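Local coordinates for protein restriction endonuclease PacI (Pseudomonas alcaligenes, PDB 3M7K) that cuts DNA as a rare-cutting HNH restriction endonuclease with a beta-beta-alpha-metal active site, recognising an eight-base-pair target, at residues R78-P81 against R82-I86; I68-A71 against G72-L76; T2-P5 against R6-R9; K22-K25 against G26-T29. All coordinates share one frame; numbering follows the deposited sequence.

Interaction 1: R78-P81 against R82-I86; sequences RTNP and RGYHI. With nucleotides of chain C; nucleotides of chain B.
Asn80 and Tyr84 meet at two points: the backbone N of Asn80 donates to Tyr84 O at 2.8 Å, and Asn80 OD1 accepts from Tyr84 N at 3.1 Å, the donor lying above the amide plane. A weak bond from Arg82 N reaches the same OD1. Chi1 of 66°, which sets CG between the backbone N and the carbonyl carbon, folds the Asn80 amide back over the turn. Asn80 ND2 hydrogen-bonds O4' of DA3 of chain C at 3.0 Å. The chain here forms a tight hairpin-like loop: a type I beta turn from Asn80 to Gly83, closed by Gly83 N to Asn80 O (2.8 Å), a single bridge pairing Thr79 with His85, and a nearly straight bond from Ile86 N to Arg78 O (2.9 Å). Apolar contact comes from Ile86, whose CG1 lies 3.8 Å from Asn80 CB. Against the DNA, the Tyr84 ring sets one face on the DG4 sugar of chain C, C4' lying over the ring centre, 3.6 Å above its plane; an alanine here would probably leave that sugar without its flat support. Arg82 turns one guanidinium face to O4' of DT6 of chain B, while its NH1 hydrogen-bonds a cytosine O2 of the bound DNA.

Interaction 2: I68-A71 against G72-L76; sequences ISEA and GFTSL
The Phe73 ring is approached obliquely by CG2 of Ile68, and the two side chains cross at about a right angle; the closest apolar pair between them is Ile68 CG2 to Phe73 CB, 4.1 Å. The Phe73 side chain also packs on Phe110 and Ile111 of helix 110-116. Ile68 runs alongside the first turn of helix 70-74: with CG1 anti to the backbone N (chi1 -163°), its CD1 is carried to 3.5 Å from Phe73 N and 3.9 Å from Leu76 CD1. A glycine in its place would probably open a gap beside Gly72 and Phe73 and take from Leu76 CD1 its contact with the isoleucine. The absence of a side chain at Gly72 is what admits the isoleucine, since a beta carbon there would clash with Ile68 CG1.

Ser69 is the N-cap. Its OG accepts from Gly72 N at 2.9 Å, and its carbonyl takes Phe73 N at 2.8 Å, nearly along the C=O axis. At the next residue, Glu70 O is gripped twice by Thr74, by its N and, at 2.7 Å, by its OG1, the donors coming from opposite faces of the carbonyl plane. Ser75 OG bonds back to Gly72 O, in its carbonyl plane on a lone pair, 2.6 Å away.

The Glu70 carboxylate forms salt bridges with Arg61 and Lys25 and a hydrogen bond with Ser58. The short helix packs on both helix 110-116, through Phe73 and Leu76, and helix 122-139, where Ile68 and Leu76 both touch Trp136.

Interaction 3: T2-P5 against R6-R9; sequences TQCP and RCQR. With ZN (zinc ion), chain E; nucleotides of chain B.
Cys4 and Cys7 turn their sulfurs onto one zinc ion, Cys4 SG at 2.3 Å and Cys7 SG at 2.5 Å. They reach it by different torsions: in Cys4, SG is anti to the backbone N (chi1 174°), whereas in Cys7 it sits between N and the carbonyl carbon (chi1 61°). This CxxC loop is a zinc knuckle, and its backbone amides point at the metal-bound sulfurs. Arg6 N donates to Cys4 SG, and Cys7 N makes a weak bond to the same atom. Such bonds would be expected to ease the negative charge on the thiolate.

Arg9 serves Cys7 in the same way from the other end of the loop: its NE lies 3.1 Å from Cys7 SG, with the sulfur in the guanidinium plane, and its backbone N also donates there. The loop is closed by Cys4 N to Arg9 O and by Gln8 N to Cys4 O, at 2.7 Å. On its outer side the Gln3 and Gln8 side chains cross obliquely, their amide planes 55° apart, with Gln3 CG 3.4 Å from Gln8 O.

Arg6 leads away to DNA. A guanidinium edge meets OP2 of DG3 of chain B, NH1 donating at 2.6 Å, while one face lies over the sugar of DA2 of chain B.

The loop joins strand 2-3 to strand 10-11 of a two-stranded antiparallel sheet. Cys24 and Cys27 complete the zinc site, Arg6 packs on helix 25-40, and Cys7 and Arg9 rest on Leu52 of helix 48-55.

Interaction 4: K22-K25 against G26-T29; sequences KMCK and GCMT. With PT (platinum (II) ion), chain G; ZN (zinc ion), chain E; nucleotides of chain C.
Met23 and Met28 bring their thioethers together on one platinum ion, bound by Met23 SD at 2.0 Å and Met28 SD at 2.1 Å; the ion is probably a heavy atom introduced for the crystal work. The two side chains come together at a slant, and their sulfurs stand 3.0 Å apart, a spacing that goes with the shared metal. Chi1 of 175° sends the Met28 chain off anti to its N, and the bends that follow turn SD back to the ion; Met28 SD also lies 3.5 Å from C8 of DA3 of chain C, which places the platinum site beside the DNA.

A second metal is held on another side of the turn. Cys24 SG and Cys27 SG both bind the zinc ion at 2.3 Å, forming the second CxxC half of a four-cysteine site finished by Cys4 and Cys7.

Hydrogen bonds start the helix around these ligands. Cys24 is the N-cap, its SG accepting from Cys27 N at 3.4 Å, so one sulfur both binds zinc and caps the helix. Cys24 O takes Met28 N. Lys25 O receives two donors from Thr29, N at 2.8 Å and OG1 at 2.9 Å, from opposite faces of the carbonyl plane.

Apolar contact is slight, chiefly Met23 CG against Met28 CB.

This is the first turn of helix 25-40. Cys27 and Thr29 pack against helix 48-55, and Lys25 NZ forms a salt bridge with Glu70 of helix 70-74.

In the fold
Along the chain the order is interaction 3, interaction 4, interaction 2 and interaction 1, each closing before the next opens. Interactions 3 and 4, with centres about 9 Å apart, supply the two halves of one zinc site and so tie the N-terminal two-stranded sheet to helix 25-40. From there the salt bridge of Lys25 with Glu70 leads to interaction 2, about 17 Å away between centres. Interaction 2 touches the loop of interaction 1, about 14 Å between centres, through a probable hydrogen bond from His85 NE2 to Thr74 O and through Phe73 packing on both Arg78 and Ile86. The zinc site of interactions 3 and 4 and the loop of interaction 1 each bring side chains to the DNA, consistent with a part in holding the target.

Interaction 1: R78-P81 against R82-I86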
# COMPACT_ATOMS: atom_id res chain seq x y z
N ARG A 78 -14.05 2.19 3.54
CA ARG A 78 -13.01 1.18 3.47
C ARG A 78 -13.41 0.03 4.37
O ARG A 78 -14.11 0.25 5.36
CB ARG A 78 -11.70 1.78 3.99
CG ARG A 78 -11.25 3.03 3.24
CD ARG A 78 -11.16 2.74 1.74
NE ARG A 78 -10.20 1.67 1.50
CZ ARG A 78 -10.05 1.02 0.34
NH1 ARG A 78 -9.14 0.05 0.26
NH2 ARG A 78 -10.79 1.34 -0.71
N THR A 79 -13.00 -1.19 4.04
CA THR A 79 -13.31 -2.34 4.88
C THR A 79 -12.08 -2.89 5.57
O THR A 79 -10.98 -2.86 5.03
CB THR A 79 -14.05 -3.48 4.11
OG1 THR A 79 -13.28 -3.86 2.98
CG2 THR A 79 -15.43 -3.04 3.65
N ASN A 80 -12.28 -3.37 6.80
CA ASN A 80 -11.19 -4.04 7.52
C ASN A 80 -11.04 -5.53 7.13
O ASN A 80 -11.84 -6.02 6.34
CB ASN A 80 -11.30 -3.80 9.04
CG ASN A 80 -12.51 -4.44 9.68
OD1 ASN A 80 -13.04 -5.47 9.24
ND2 ASN A 80 -12.94 -3.83 10.80
N PRO A 81 -10.02 -6.24 7.65
CA PRO A 81 -9.81 -7.60 7.16
C PRO A 81 -10.94 -8.60 7.44
O PRO A 81 -11.02 -9.64 6.77
CB PRO A 81 -8.52 -8.02 7.86
CG PRO A 81 -7.77 -6.72 8.06
CD PRO A 81 -8.88 -5.77 8.46
N ARG A 82 -11.81 -8.30 8.41
CA ARG A 82 -13.00 -9.14 8.63
C ARG A 82 -14.17 -8.71 7.77
O ARG A 82 -15.22 -9.33 7.81
CB ARG A 82 -13.40 -9.17 10.13
CG ARG A 82 -12.27 -9.50 11.08
CD ARG A 82 -11.66 -10.86 10.81
NE ARG A 82 -12.63 -11.95 10.88
CZ ARG A 82 -12.98 -12.59 11.99
NH1 ARG A 82 -12.43 -12.26 13.16
NH2 ARG A 82 -13.87 -13.56 11.94
N GLY A 83 -14.00 -7.64 6.99
CA GLY A 83 -15.02 -7.20 6.05
C GLY A 83 -15.96 -6.08 6.50
O GLY A 83 -16.95 -5.79 5.82
N TYR A 84 -15.66 -5.45 7.64
CA TYR A 84 -16.53 -4.38 8.14
C TYR A 84 -16.05 -2.98 7.80
O TYR A 84 -14.85 -2.75 7.66
CB TYR A 84 -16.73 -4.50 9.65
CG TYR A 84 -17.17 -5.89 10.04
CD1 TYR A 84 -18.35 -6.43 9.52
CD2 TYR A 84 -16.41 -6.67 10.90
CE1 TYR A 84 -18.78 -7.72 9.87
CE2 TYR A 84 -16.82 -7.97 11.26
CZ TYR A 84 -18.00 -8.48 10.74
OH TYR A 84 -18.39 -9.75 11.09
N HIS A 85 -17.01 -2.06 7.69
CA HIS A 85 -16.76 -0.64 7.42
C HIS A 85 -15.91 -0.00 8.52
O HIS A 85 -16.31 -0.02 9.70
CB HIS A 85 -18.12 0.08 7.32
CG HIS A 85 -18.03 1.57 7.13
ND1 HIS A 85 -19.06 2.42 7.46
CD2 HIS A 85 -17.03 2.35 6.64
CE1 HIS A 85 -18.71 3.67 7.18
NE2 HIS A 85 -17.47 3.65 6.70
N ILE A 86 -14.75 0.54 8.14
CA ILE A 86 -13.82 1.19 9.09
C ILE A 86 -14.33 2.59 9.42
O ILE A 86 -14.65 3.37 8.52
CB ILE A 86 -12.40 1.26 8.50
CG1 ILE A 86 -11.92 -0.16 8.17
CG2 ILE A 86 -11.43 2.03 9.44
CD1 ILE A 86 -10.61 -0.25 7.43
P DA C 3 -12.76 -0.11 13.03
OP1 DA C 3 -13.14 1.12 12.30
OP2 DA C 3 -12.19 -0.00 14.40
O5' DA C 3 -13.99 -1.09 13.14
C5' DA C 3 -15.04 -1.07 12.19
C4' DA C 3 -16.00 -2.24 12.45
O4' DA C 3 -15.23 -3.45 12.65
C3' DA C 3 -16.87 -2.16 13.70
O3' DA C 3 -18.03 -2.96 13.51
C2' DA C 3 -15.99 -2.79 14.78
C1' DA C 3 -15.35 -3.92 13.98
N9 DA C 3 -14.02 -4.32 14.44
C8 DA C 3 -13.06 -3.53 15.01
N7 DA C 3 -11.95 -4.18 15.31
C5 DA C 3 -12.22 -5.50 14.91
C6 DA C 3 -11.47 -6.70 14.94
N6 DA C 3 -10.23 -6.80 15.43
N1 DA C 3 -12.04 -7.82 14.44
C2 DA C 3 -13.29 -7.76 13.95
N3 DA C 3 -14.09 -6.69 13.87
C4 DA C 3 -13.49 -5.59 14.37
P DT B 6 -9.40 -17.18 12.93
OP1 DT B 6 -10.30 -18.34 12.80
OP2 DT B 6 -7.96 -17.35 13.23
O5' DT B 6 -9.52 -16.32 11.59
C5' DT B 6 -10.78 -15.84 11.13
C4' DT B 6 -10.50 -14.75 10.13
O4' DT B 6 -9.86 -13.67 10.84
C3' DT B 6 -9.55 -15.14 9.00
O3' DT B 6 -10.17 -14.71 7.80
C2' DT B 6 -8.25 -14.38 9.31
C1' DT B 6 -8.80 -13.17 10.06
N1 DT B 6 -7.86 -12.50 11.00
C2 DT B 6 -7.82 -11.13 10.96
O2 DT B 6 -8.49 -10.45 10.22
N3 DT B 6 -6.94 -10.56 11.83
C4 DT B 6 -6.13 -11.21 12.74
O4 DT B 6 -5.38 -10.56 13.47
C5 DT B 6 -6.22 -12.66 12.74
C7 DT B 6 -5.38 -13.47 13.69
C6 DT B 6 -7.08 -13.24 11.88
P DG C 4 -19.51 -2.43 13.83
OP1 DG C 4 -19.84 -1.32 12.93
OP2 DG C 4 -19.56 -2.17 15.28
O5' DG C 4 -20.44 -3.70 13.56
C5' DG C 4 -20.08 -4.62 12.55
C4' DG C 4 -19.61 -5.94 13.13
O4' DG C 4 -18.51 -5.78 14.04
C3' DG C 4 -20.63 -6.71 13.95
O3' DG C 4 -21.22 -7.67 13.10
C2' DG C 4 -19.83 -7.36 15.09
C1' DG C 4 -18.41 -7.05 14.65
N9 DG C 4 -17.35 -6.95 15.65
C8 DG C 4 -17.06 -5.91 16.50
N7 DG C 4 -16.02 -6.13 17.25
C5 DG C 4 -15.59 -7.39 16.87
C6 DG C 4 -14.51 -8.17 17.32
O6 DG C 4 -13.67 -7.88 18.17
N1 DG C 4 -14.43 -9.40 16.66
C2 DG C 4 -15.29 -9.82 15.67
N2 DG C 4 -15.07 -11.03 15.14
N3 DG C 4 -16.31 -9.10 15.24
C4 DG C 4 -16.40 -7.91 15.88
O HOH W 1 -13.95 3.88 5.85

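Interaction 2: I68-A71 against G72-L76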
# COMPACT_ATOMS: atom_id res chain seq x y z
N ILE A 68 -6.57 13.46 6.56
CA ILE A 68 -8.00 13.19 6.47
C ILE A 68 -8.60 13.10 7.89
O ILE A 68 -7.96 12.58 8.80
CB ILE A 68 -8.30 11.93 5.64
CG1 ILE A 68 -9.78 11.92 5.22
CG2 ILE A 68 -7.93 10.63 6.43
CD1 ILE A 68 -10.09 10.94 4.14
N SER A 69 -9.82 13.62 8.05
CA SER A 69 -10.52 13.56 9.33
C SER A 69 -11.10 12.16 9.49
O SER A 69 -11.29 11.44 8.49
CB SER A 69 -11.64 14.60 9.39
OG SER A 69 -12.67 14.24 8.48
N GLU A 70 -11.39 11.78 10.73
CA GLU A 70 -12.03 10.50 10.97
C GLU A 70 -13.37 10.36 10.20
O GLU A 70 -13.66 9.28 9.65
CB GLU A 70 -12.24 10.29 12.47
CG GLU A 70 -12.80 8.95 12.80
CD GLU A 70 -12.49 8.54 14.20
OE1 GLU A 70 -13.41 8.59 15.04
OE2 GLU A 70 -11.32 8.17 14.46
N ALA A 71 -14.16 11.42 10.17
CA ALA A 71 -15.43 11.41 9.40
C ALA A 71 -15.18 11.29 7.90
O ALA A 71 -15.89 10.57 7.20
CB ALA A 71 -16.29 12.65 9.72
N GLY A 72 -14.15 11.99 7.41
CA GLY A 72 -13.73 11.90 6.01
C GLY A 72 -13.34 10.48 5.64
O GLY A 72 -13.81 9.92 4.65
N PHE A 73 -12.50 9.87 6.47
CA PHE A 73 -12.12 8.49 6.23
C PHE A 73 -13.29 7.52 6.28
O PHE A 73 -13.37 6.61 5.47
CB PHE A 73 -11.02 8.04 7.19
CG PHE A 73 -10.39 6.75 6.80
CD1 PHE A 73 -9.50 6.70 5.73
CD2 PHE A 73 -10.69 5.57 7.48
CE1 PHE A 73 -8.90 5.50 5.33
CE2 PHE A 73 -10.05 4.34 7.10
CZ PHE A 73 -9.18 4.33 6.02
N THR A 74 -14.18 7.70 7.24
CA THR A 74 -15.39 6.90 7.34
C THR A 74 -16.19 6.95 6.03
O THR A 74 -16.72 5.93 5.61
CB THR A 74 -16.26 7.36 8.55
OG1 THR A 74 -15.47 7.27 9.74
CG2 THR A 74 -17.53 6.50 8.72
N SER A 75 -16.22 8.12 5.40
CA SER A 75 -16.99 8.34 4.16
C SER A 75 -16.36 7.65 2.96
O SER A 75 -16.99 7.56 1.91
CB SER A 75 -17.12 9.84 3.84
OG SER A 75 -15.92 10.33 3.24
N LEU A 76 -15.11 7.17 3.10
CA LEU A 76 -14.50 6.38 2.05
C LEU A 76 -15.05 4.95 2.01
O LEU A 76 -14.85 4.25 1.02
CB LEU A 76 -12.96 6.35 2.22
CG LEU A 76 -12.25 7.66 1.90
CD1 LEU A 76 -10.77 7.56 2.23
CD2 LEU A 76 -12.45 8.02 0.44

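Interaction 3: T2-P5 against R6-R9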
# COMPACT_ATOMS: atom_id res chain seq x y z
N THR A 2 -23.90 9.19 25.52
CA THR A 2 -24.08 7.87 26.12
C THR A 2 -22.81 7.49 26.88
O THR A 2 -21.71 7.94 26.53
CB THR A 2 -24.36 6.80 25.02
OG1 THR A 2 -25.40 7.26 24.14
CG2 THR A 2 -24.78 5.45 25.62
N GLN A 3 -22.96 6.67 27.91
CA GLN A 3 -21.82 6.11 28.64
C GLN A 3 -21.32 4.81 27.98
O GLN A 3 -22.13 3.96 27.58
CB GLN A 3 -22.18 5.86 30.11
CG GLN A 3 -21.01 5.37 30.98
CD GLN A 3 -21.40 5.24 32.45
OE1 GLN A 3 -21.48 6.23 33.17
NE2 GLN A 3 -21.62 4.01 32.90
N CYS A 4 -20.00 4.66 27.86
CA CYS A 4 -19.41 3.41 27.34
C CYS A 4 -19.30 2.38 28.45
O CYS A 4 -18.69 2.67 29.49
CB CYS A 4 -18.02 3.64 26.71
SG CYS A 4 -17.13 2.11 26.20
N PRO A 5 -19.86 1.18 28.24
CA PRO A 5 -19.91 0.19 29.32
C PRO A 5 -18.53 -0.38 29.66
O PRO A 5 -18.38 -1.03 30.69
CB PRO A 5 -20.81 -0.91 28.75
CG PRO A 5 -20.64 -0.80 27.28
CD PRO A 5 -20.48 0.66 27.00
N ARG A 6 -17.53 -0.12 28.82
CA ARG A 6 -16.19 -0.63 29.04
C ARG A 6 -15.26 0.35 29.77
O ARG A 6 -14.66 -0.02 30.79
CB ARG A 6 -15.57 -1.12 27.72
CG ARG A 6 -14.11 -1.54 27.84
CD ARG A 6 -13.96 -2.97 28.30
NE ARG A 6 -13.54 -3.84 27.20
CZ ARG A 6 -12.50 -4.66 27.26
NH1 ARG A 6 -11.77 -4.75 28.37
NH2 ARG A 6 -12.19 -5.41 26.20
N CYS A 7 -15.15 1.59 29.28
CA CYS A 7 -14.34 2.62 29.94
C CYS A 7 -15.13 3.45 30.97
O CYS A 7 -14.52 4.13 31.80
CB CYS A 7 -13.67 3.56 28.93
SG CYS A 7 -14.83 4.49 27.90
N GLN A 8 -16.46 3.42 30.89
CA GLN A 8 -17.35 4.21 31.76
C GLN A 8 -17.42 5.70 31.41
O GLN A 8 -18.03 6.49 32.14
CB GLN A 8 -17.03 4.02 33.26
CG GLN A 8 -16.94 2.57 33.72
CD GLN A 8 -18.29 1.91 33.77
OE1 GLN A 8 -18.95 1.93 34.81
NE2 GLN A 8 -18.70 1.31 32.67
N ARG A 9 -16.79 6.09 30.30
CA ARG A 9 -16.79 7.50 29.92
C ARG A 9 -18.14 7.93 29.35
O ARG A 9 -18.82 7.14 28.69
CB ARG A 9 -15.68 7.81 28.92
CG ARG A 9 -14.28 7.73 29.49
CD ARG A 9 -13.24 8.04 28.44
NE ARG A 9 -13.39 7.18 27.25
CZ ARG A 9 -12.90 7.47 26.06
NH1 ARG A 9 -12.22 8.60 25.88
NH2 ARG A 9 -13.09 6.64 25.03
ZN ZN E . -15.04 2.98 25.98
P DA B 2 -15.99 -5.34 30.53
OP1 DA B 2 -15.01 -4.74 31.47
OP2 DA B 2 -16.36 -4.63 29.29
O5' DA B 2 -15.50 -6.82 30.13
C5' DA B 2 -14.91 -7.70 31.10
C4' DA B 2 -14.04 -8.76 30.43
O4' DA B 2 -14.84 -9.71 29.68
C3' DA B 2 -12.99 -8.25 29.45
O3' DA B 2 -11.78 -9.00 29.60
C2' DA B 2 -13.66 -8.47 28.09
C1' DA B 2 -14.43 -9.76 28.33
N9 DA B 2 -15.64 -9.95 27.53
C8 DA B 2 -16.67 -9.06 27.33
N7 DA B 2 -17.65 -9.52 26.58
C5 DA B 2 -17.23 -10.81 26.27
C6 DA B 2 -17.83 -11.83 25.50
N6 DA B 2 -19.01 -11.65 24.91
N1 DA B 2 -17.16 -13.02 25.37
C2 DA B 2 -15.97 -13.16 25.99
N3 DA B 2 -15.31 -12.27 26.74
C4 DA B 2 -16.00 -11.10 26.84
P DG B 3 -10.37 -8.49 29.00
OP1 DG B 3 -9.29 -8.95 29.91
OP2 DG B 3 -10.49 -7.05 28.65
O5' DG B 3 -10.26 -9.34 27.66
C5' DG B 3 -10.19 -10.77 27.71
C4' DG B 3 -10.36 -11.30 26.30
O4' DG B 3 -11.77 -11.22 25.93
C3' DG B 3 -9.60 -10.52 25.23
O3' DG B 3 -9.12 -11.40 24.23
C2' DG B 3 -10.68 -9.60 24.67
C1' DG B 3 -11.81 -10.62 24.65
N9 DG B 3 -13.13 -10.10 24.31
C8 DG B 3 -13.62 -8.83 24.51
N7 DG B 3 -14.85 -8.67 24.08
C5 DG B 3 -15.18 -9.92 23.55
C6 DG B 3 -16.37 -10.36 22.93
O6 DG B 3 -17.40 -9.70 22.73
N1 DG B 3 -16.30 -11.71 22.53
C2 DG B 3 -15.20 -12.52 22.71
N2 DG B 3 -15.30 -13.79 22.27
N3 DG B 3 -14.08 -12.12 23.30
C4 DG B 3 -14.13 -10.81 23.69

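Interaction 4: K22-K25 against G26-T29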
# COMPACT_ATOMS: atom_id res chain seq x y z
N LYS A 22 -20.92 -2.50 21.12
CA LYS A 22 -21.27 -1.75 22.34
C LYS A 22 -20.08 -0.95 22.90
O LYS A 22 -20.27 -0.02 23.68
CB LYS A 22 -21.81 -2.70 23.41
CG LYS A 22 -23.13 -3.37 23.06
CD LYS A 22 -23.40 -4.56 23.98
CE LYS A 22 -24.76 -5.20 23.68
NZ LYS A 22 -25.05 -6.34 24.60
N MET A 23 -18.86 -1.35 22.52
CA MET A 23 -17.62 -0.65 22.91
C MET A 23 -17.45 0.69 22.15
O MET A 23 -17.82 0.78 20.97
CB MET A 23 -16.37 -1.57 22.73
CG MET A 23 -16.25 -2.37 21.40
SD MET A 23 -14.77 -3.48 21.19
CE MET A 23 -15.07 -4.56 22.60
N CYS A 24 -16.92 1.71 22.81
CA CYS A 24 -16.57 2.94 22.11
C CYS A 24 -15.32 2.73 21.22
O CYS A 24 -14.62 1.70 21.34
CB CYS A 24 -16.36 4.10 23.09
SG CYS A 24 -14.78 4.09 23.97
N LYS A 25 -15.05 3.69 20.34
CA LYS A 25 -13.92 3.57 19.41
C LYS A 25 -12.59 3.47 20.18
O LYS A 25 -11.70 2.73 19.80
CB LYS A 25 -13.88 4.74 18.41
CG LYS A 25 -15.05 4.76 17.39
CD LYS A 25 -15.11 6.11 16.65
CE LYS A 25 -16.07 6.09 15.46
NZ LYS A 25 -16.05 7.41 14.76
N GLY A 26 -12.46 4.23 21.28
CA GLY A 26 -11.24 4.22 22.09
C GLY A 26 -10.97 2.86 22.71
O GLY A 26 -9.82 2.36 22.71
N CYS A 27 -12.02 2.25 23.24
CA CYS A 27 -11.90 0.94 23.86
C CYS A 27 -11.58 -0.14 22.83
O CYS A 27 -10.72 -1.00 23.07
CB CYS A 27 -13.17 0.58 24.64
SG CYS A 27 -13.37 1.42 26.25
N MET A 28 -12.26 -0.11 21.70
CA MET A 28 -12.02 -1.09 20.63
C MET A 28 -10.61 -0.89 20.05
O MET A 28 -9.90 -1.86 19.81
CB MET A 28 -13.12 -1.00 19.56
CG MET A 28 -12.94 -1.88 18.32
SD MET A 28 -13.56 -3.57 18.46
CE MET A 28 -12.25 -4.38 19.41
N THR A 29 -10.20 0.37 19.84
CA THR A 29 -8.86 0.61 19.31
C THR A 29 -7.78 0.17 20.32
O THR A 29 -6.79 -0.43 19.93
CB THR A 29 -8.66 2.04 18.82
OG1 THR A 29 -9.63 2.31 17.80
CG2 THR A 29 -7.29 2.21 18.21
PT PT G . -15.39 -4.08 19.38
ZN ZN E . -15.04 2.98 25.98
P DA C 3 -12.76 -0.11 13.03
OP1 DA C 3 -13.14 1.12 12.30
OP2 DA C 3 -12.19 -0.00 14.40
O5' DA C 3 -13.99 -1.09 13.14
C5' DA C 3 -15.04 -1.07 12.19
C4' DA C 3 -16.00 -2.24 12.45
O4' DA C 3 -15.23 -3.45 12.65
C3' DA C 3 -16.87 -2.16 13.70
O3' DA C 3 -18.03 -2.96 13.51
C2' DA C 3 -15.99 -2.79 14.78
C1' DA C 3 -15.35 -3.92 13.98
N9 DA C 3 -14.02 -4.32 14.44
C8 DA C 3 -13.06 -3.53 15.01
N7 DA C 3 -11.95 -4.18 15.31
C5 DA C 3 -12.22 -5.50 14.91
C6 DA C 3 -11.47 -6.70 14.94
N6 DA C 3 -10.23 -6.80 15.43
N1 DA C 3 -12.04 -7.82 14.44
C2 DA C 3 -13.29 -7.76 13.95
N3 DA C 3 -14.09 -6.69 13.87
C4 DA C 3 -13.49 -5.59 14.37